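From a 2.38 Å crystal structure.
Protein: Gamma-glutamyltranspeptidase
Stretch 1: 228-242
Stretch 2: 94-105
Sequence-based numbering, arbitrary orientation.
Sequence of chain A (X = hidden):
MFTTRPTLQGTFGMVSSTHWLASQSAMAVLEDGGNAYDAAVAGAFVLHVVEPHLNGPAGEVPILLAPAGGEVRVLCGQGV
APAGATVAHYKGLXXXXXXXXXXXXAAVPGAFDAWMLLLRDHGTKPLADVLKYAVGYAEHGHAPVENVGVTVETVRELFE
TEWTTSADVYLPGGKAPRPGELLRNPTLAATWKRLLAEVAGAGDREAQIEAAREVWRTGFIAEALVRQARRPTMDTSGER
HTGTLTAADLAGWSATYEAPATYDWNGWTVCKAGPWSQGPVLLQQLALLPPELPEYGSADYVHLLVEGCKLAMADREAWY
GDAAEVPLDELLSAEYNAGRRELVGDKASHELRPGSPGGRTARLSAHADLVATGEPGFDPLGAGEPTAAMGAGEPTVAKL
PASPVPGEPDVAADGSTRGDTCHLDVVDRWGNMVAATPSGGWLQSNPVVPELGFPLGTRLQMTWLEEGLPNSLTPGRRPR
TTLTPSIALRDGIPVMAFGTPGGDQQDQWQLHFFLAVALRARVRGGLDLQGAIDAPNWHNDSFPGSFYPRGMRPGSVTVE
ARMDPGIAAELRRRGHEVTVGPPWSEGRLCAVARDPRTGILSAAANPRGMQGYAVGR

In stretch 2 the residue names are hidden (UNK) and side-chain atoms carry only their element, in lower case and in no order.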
# COMPACT_ATOMS: atom_id res chain seq x y z
N GLN A 228 -40.31 4.89 3.02
CA GLN A 228 -39.81 4.46 1.70
C GLN A 228 -40.24 3.04 1.36
O GLN A 228 -40.48 2.73 0.20
CB GLN A 228 -38.27 4.47 1.67
CG GLN A 228 -37.59 5.17 0.50
CD GLN A 228 -38.30 5.16 -0.83
OE1 GLN A 228 -38.48 4.12 -1.47
NE2 GLN A 228 -38.63 6.34 -1.31
N ALA A 229 -40.24 2.18 2.37
CA ALA A 229 -40.55 0.76 2.17
C ALA A 229 -41.98 0.59 1.70
O ALA A 229 -42.25 -0.23 0.83
CB ALA A 229 -40.32 0.00 3.46
N ARG A 230 -42.87 1.39 2.27
CA ARG A 230 -44.29 1.37 1.93
C ARG A 230 -44.71 2.12 0.63
O ARG A 230 -45.88 2.11 0.28
CB ARG A 230 -45.08 1.91 3.13
CG ARG A 230 -45.03 0.98 4.34
CD ARG A 230 -46.08 1.31 5.40
NE ARG A 230 -47.46 1.06 4.93
CZ ARG A 230 -48.34 1.99 4.50
NH1 ARG A 230 -49.55 1.59 4.11
NH2 ARG A 230 -48.04 3.29 4.45
N ARG A 231 -43.75 2.74 -0.06
CA ARG A 231 -43.99 3.38 -1.37
C ARG A 231 -43.84 2.36 -2.51
O ARG A 231 -42.80 1.72 -2.60
CB ARG A 231 -43.03 4.56 -1.59
CG ARG A 231 -43.47 5.85 -0.90
CD ARG A 231 -42.77 7.09 -1.46
NE ARG A 231 -41.50 7.33 -0.78
CZ ARG A 231 -41.23 8.30 0.10
NH1 ARG A 231 -42.15 9.21 0.45
NH2 ARG A 231 -40.01 8.38 0.65
N PRO A 232 -44.89 2.19 -3.36
CA PRO A 232 -44.80 1.28 -4.52
C PRO A 232 -43.56 1.53 -5.37
O PRO A 232 -43.36 2.63 -5.87
CB PRO A 232 -46.09 1.57 -5.30
CG PRO A 232 -47.06 1.97 -4.24
CD PRO A 232 -46.27 2.68 -3.17
N THR A 233 -42.74 0.50 -5.49
CA THR A 233 -41.44 0.62 -6.12
C THR A 233 -41.27 -0.49 -7.15
O THR A 233 -41.52 -1.65 -6.86
CB THR A 233 -40.33 0.49 -5.06
OG1 THR A 233 -40.57 1.44 -4.01
CG2 THR A 233 -38.96 0.73 -5.64
N MET A 234 -40.85 -0.11 -8.34
CA MET A 234 -40.54 -1.07 -9.39
C MET A 234 -39.42 -1.98 -8.91
O MET A 234 -38.51 -1.54 -8.20
CB MET A 234 -40.10 -0.33 -10.64
CG MET A 234 -39.64 -1.20 -11.81
SD MET A 234 -40.98 -2.20 -12.45
CE MET A 234 -41.95 -0.97 -13.33
N ASP A 235 -39.49 -3.25 -9.30
CA ASP A 235 -38.42 -4.20 -9.01
C ASP A 235 -38.15 -5.13 -10.20
O ASP A 235 -38.64 -4.87 -11.29
CB ASP A 235 -38.73 -4.95 -7.72
CG ASP A 235 -39.95 -5.84 -7.83
OD1 ASP A 235 -40.25 -6.38 -8.91
OD2 ASP A 235 -40.59 -6.02 -6.78
N THR A 236 -37.36 -6.18 -9.98
CA THR A 236 -37.02 -7.15 -11.04
C THR A 236 -38.21 -7.91 -11.67
O THR A 236 -38.10 -8.39 -12.80
CB THR A 236 -36.00 -8.20 -10.54
OG1 THR A 236 -36.47 -8.80 -9.33
CG2 THR A 236 -34.63 -7.57 -10.30
N SER A 237 -39.31 -8.04 -10.93
CA SER A 237 -40.56 -8.65 -11.44
C SER A 237 -41.20 -7.89 -12.62
O SER A 237 -41.86 -8.49 -13.46
CB SER A 237 -41.61 -8.81 -10.32
OG SER A 237 -42.18 -7.57 -9.94
N GLY A 238 -40.98 -6.57 -12.65
CA GLY A 238 -41.59 -5.69 -13.65
C GLY A 238 -42.79 -4.92 -13.11
O GLY A 238 -43.32 -4.05 -13.81
N GLU A 239 -43.19 -5.22 -11.87
CA GLU A 239 -44.29 -4.51 -11.19
C GLU A 239 -43.74 -3.67 -10.08
O GLU A 239 -42.65 -3.92 -9.56
CB GLU A 239 -45.28 -5.48 -10.55
CG GLU A 239 -45.97 -6.43 -11.50
CD GLU A 239 -46.76 -7.51 -10.78
OE1 GLU A 239 -46.15 -8.29 -10.01
OE2 GLU A 239 -47.98 -7.60 -11.00
N ARG A 240 -44.54 -2.68 -9.68
CA ARG A 240 -44.25 -1.91 -8.49
C ARG A 240 -44.78 -2.69 -7.30
O ARG A 240 -45.97 -2.98 -7.23
CB ARG A 240 -44.83 -0.50 -8.57
CG ARG A 240 -44.15 0.32 -9.65
CD ARG A 240 -44.59 1.78 -9.72
NE ARG A 240 -44.26 2.31 -11.05
CZ ARG A 240 -45.07 2.33 -12.11
NH1 ARG A 240 -46.34 1.92 -12.05
NH2 ARG A 240 -44.60 2.80 -13.26
N HIS A 241 -43.87 -3.06 -6.40
CA HIS A 241 -44.26 -3.74 -5.18
C HIS A 241 -43.98 -2.85 -3.98
O HIS A 241 -43.25 -1.86 -4.08
CB HIS A 241 -43.57 -5.09 -5.06
CG HIS A 241 -44.05 -6.10 -6.06
ND1 HIS A 241 -45.35 -6.57 -6.07
CD2 HIS A 241 -43.43 -6.71 -7.09
CE1 HIS A 241 -45.50 -7.43 -7.05
NE2 HIS A 241 -44.35 -7.54 -7.69
N THR A 242 -44.59 -3.22 -2.87
CA THR A 242 -44.45 -2.51 -1.62
C THR A 242 -43.82 -3.46 -0.59
O THR A 242 -43.93 -4.69 -0.70
CB THR A 242 -45.81 -1.95 -1.17
OG1 THR A 242 -45.60 -0.89 -0.23
CG2 THR A 242 -46.72 -3.02 -0.55
N UNK A 94 -47.73 -13.31 -6.81
CA UNK A 94 -47.39 -14.01 -8.05
C UNK A 94 -45.90 -14.19 -8.27
O UNK A 94 -45.44 -14.22 -9.41
N UNK A 95 -45.17 -14.30 -7.17
CA UNK A 95 -43.72 -14.42 -7.18
C UNK A 95 -43.33 -15.86 -6.88
O UNK A 95 -43.94 -16.52 -6.04
c UNK A 95 -43.24 -11.96 -6.43
c UNK A 95 -42.88 -11.10 -5.21
c UNK A 95 -43.10 -13.47 -6.14
c UNK A 95 -42.41 -11.53 -7.64
N UNK A 96 -42.32 -16.34 -7.59
CA UNK A 96 -41.71 -17.65 -7.30
C UNK A 96 -40.40 -17.51 -6.53
O UNK A 96 -40.08 -18.34 -5.68
c UNK A 96 -42.77 -19.08 -9.11
o UNK A 96 -43.89 -18.68 -8.70
c UNK A 96 -41.49 -18.43 -8.60
o UNK A 96 -42.64 -20.01 -9.92
N UNK A 97 -39.66 -16.46 -6.84
CA UNK A 97 -38.44 -16.10 -6.14
C UNK A 97 -38.64 -14.73 -5.51
O UNK A 97 -39.46 -13.93 -5.97
c UNK A 97 -36.99 -17.29 -7.92
c UNK A 97 -36.15 -17.00 -9.16
c UNK A 97 -36.30 -18.32 -7.03
c UNK A 97 -37.27 -16.02 -7.13
N UNK A 98 -37.88 -14.47 -4.45
CA UNK A 98 -37.81 -13.12 -3.89
C UNK A 98 -37.09 -12.25 -4.91
O UNK A 98 -36.06 -12.66 -5.45
c UNK A 98 -37.07 -13.09 -2.55
c UNK A 98 -37.83 -13.89 -1.50
c UNK A 98 -36.87 -11.65 -2.07
N UNK A 99 -37.62 -11.05 -5.20
CA UNK A 99 -36.96 -10.19 -6.18
C UNK A 99 -35.54 -9.75 -5.80
O UNK A 99 -35.23 -9.59 -4.62
c UNK A 99 -37.88 -8.96 -6.26
c UNK A 99 -38.92 -10.51 -4.76
c UNK A 99 -39.20 -9.41 -5.75
N UNK A 100 -34.70 -9.55 -6.81
CA UNK A 100 -33.35 -9.03 -6.62
C UNK A 100 -33.32 -7.58 -6.16
O UNK A 100 -32.33 -7.14 -5.58
N UNK A 101 -34.39 -6.84 -6.43
CA UNK A 101 -34.46 -5.42 -6.10
C UNK A 101 -35.73 -5.06 -5.34
O UNK A 101 -36.62 -5.88 -5.16
c UNK A 101 -33.09 -4.86 -8.12
c UNK A 101 -34.41 -4.61 -7.39
o UNK A 101 -35.50 -5.00 -8.23
N UNK A 102 -35.81 -3.82 -4.88
CA UNK A 102 -37.05 -3.31 -4.33
C UNK A 102 -37.20 -3.61 -2.85
O UNK A 102 -36.38 -4.34 -2.30
N UNK A 103 -38.24 -3.05 -2.21
CA UNK A 103 -38.44 -3.13 -0.77
C UNK A 103 -38.93 -4.48 -0.24
O UNK A 103 -38.86 -4.70 0.96
c UNK A 103 -39.33 -2.30 -2.86
c UNK A 103 -40.25 -1.94 -1.74
c UNK A 103 -39.46 -2.02 -0.49
N UNK A 104 -39.40 -5.37 -1.12
CA UNK A 104 -39.71 -6.76 -0.72
C UNK A 104 -38.46 -7.57 -0.37
O UNK A 104 -38.54 -8.53 0.40
c UNK A 104 -42.84 -7.55 -0.81
c UNK A 104 -40.51 -7.52 -1.79
c UNK A 104 -42.48 -7.86 -3.26
c UNK A 104 -41.98 -7.16 -2.01
N UNK A 105 -37.32 -7.21 -0.94
CA UNK A 105 -36.04 -7.89 -0.68
C UNK A 105 -35.32 -7.38 0.58
O UNK A 105 -34.41 -8.04 1.09
c UNK A 105 -35.13 -7.79 -1.89
O HOH W 1 -39.30 -5.57 -4.05

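Position 94 has no side-chain atoms, and its phi of 70° favours the residue that lacks them: Gly94. Position 95 carries four carbons forked at the second; one terminal carbon lies 3.9 Å from CB of Ser237, and the same methyl is near the His241 ring. This is Leu95, with CD2 the methyl in question, approaching the ring obliquely at 4.4 Å from His241 NE2.

Position 96 has two carbons and reaches nothing on stretch 1. The second carbon is bonded directly to CB and carries two oxygens, a carboxylate; asparagine would show one O and one N. This is Asp96. Position 97 repeats the forked four-carbon chain without contact and is Leu97. At position 98, CB carries two carbons directly and CA to CB points away from stretch 1; this is Val98.

Position 99 has three carbons closing a ring onto its own backbone N, the mark of proline. Its CB is 3.4 Å from Thr236 OG1, and the next ring carbon is 3.8 Å from Asp235 OD2. In Pro99 that carbon is CG.

Position 100 again has no side-chain atoms and is Gly100. Its backbone N donates to Thr236 OG1 at 3.2 Å, with an N-H...acceptor angle of 136°. An ideal CB would lie 3.5 Å from Thr236 CG2, tight but not a clear clash, so the missing side-chain atoms, not this distance, identify glycine.

At position 101, CB carries one oxygen and one carbon, which gives Thr101. Its OG1 accepts a weak hydrogen bond from Thr236 N at 2.8 Å; the angle of 121° accounts for the weakness despite the short distance. The same OG1 lies 3.1 Å from Asp235 CA.

Position 102 is bare, and two tests agree on Gly102: at phi 87° and psi 173° a CB would be jammed against the preceding carbonyl O, and it would also clash with Asp235 CB at 2.9 Å.

Position 103 closes another three-carbon ring onto N and is Pro103, the residue most covered by stretch 1. Its CB lies 3.6 Å from Ala229 O, its CD 3.7 Å from Thr233 CB and its CG 3.8 Å from His241 O.

Position 104 is a forked four-carbon chain with one tip 3.5 Å from His241 CB and the other 3.1 Å from Thr242 O. These are CD1 and CD2 of Leu104. Position 105 has a single carbon and no contact: Ala105, which ends a type I turn begun at Gly102.

The contact combines a polar clasp with apolar packing. Thr236 accepts from Gly100 through OG1 and donates weakly through N to Thr101 OG1, so two bonds of unequal quality meet at the turn from Asp235 to Gly238, while Ser237 N and OG both donate to Asp235 OD1. One water donates to Thr101 O (2.9 Å) and Asp235 OD2 (3.1 Å) and accepts from Leu104 N (2.9 Å), bridging the stretches. Pro103 and Leu104 then pack against Ala229, Thr233, His241 and Thr242, and together the two stretches bury 556 Å².

Stretch 2 (94-105) GLDLVPGTGPLA
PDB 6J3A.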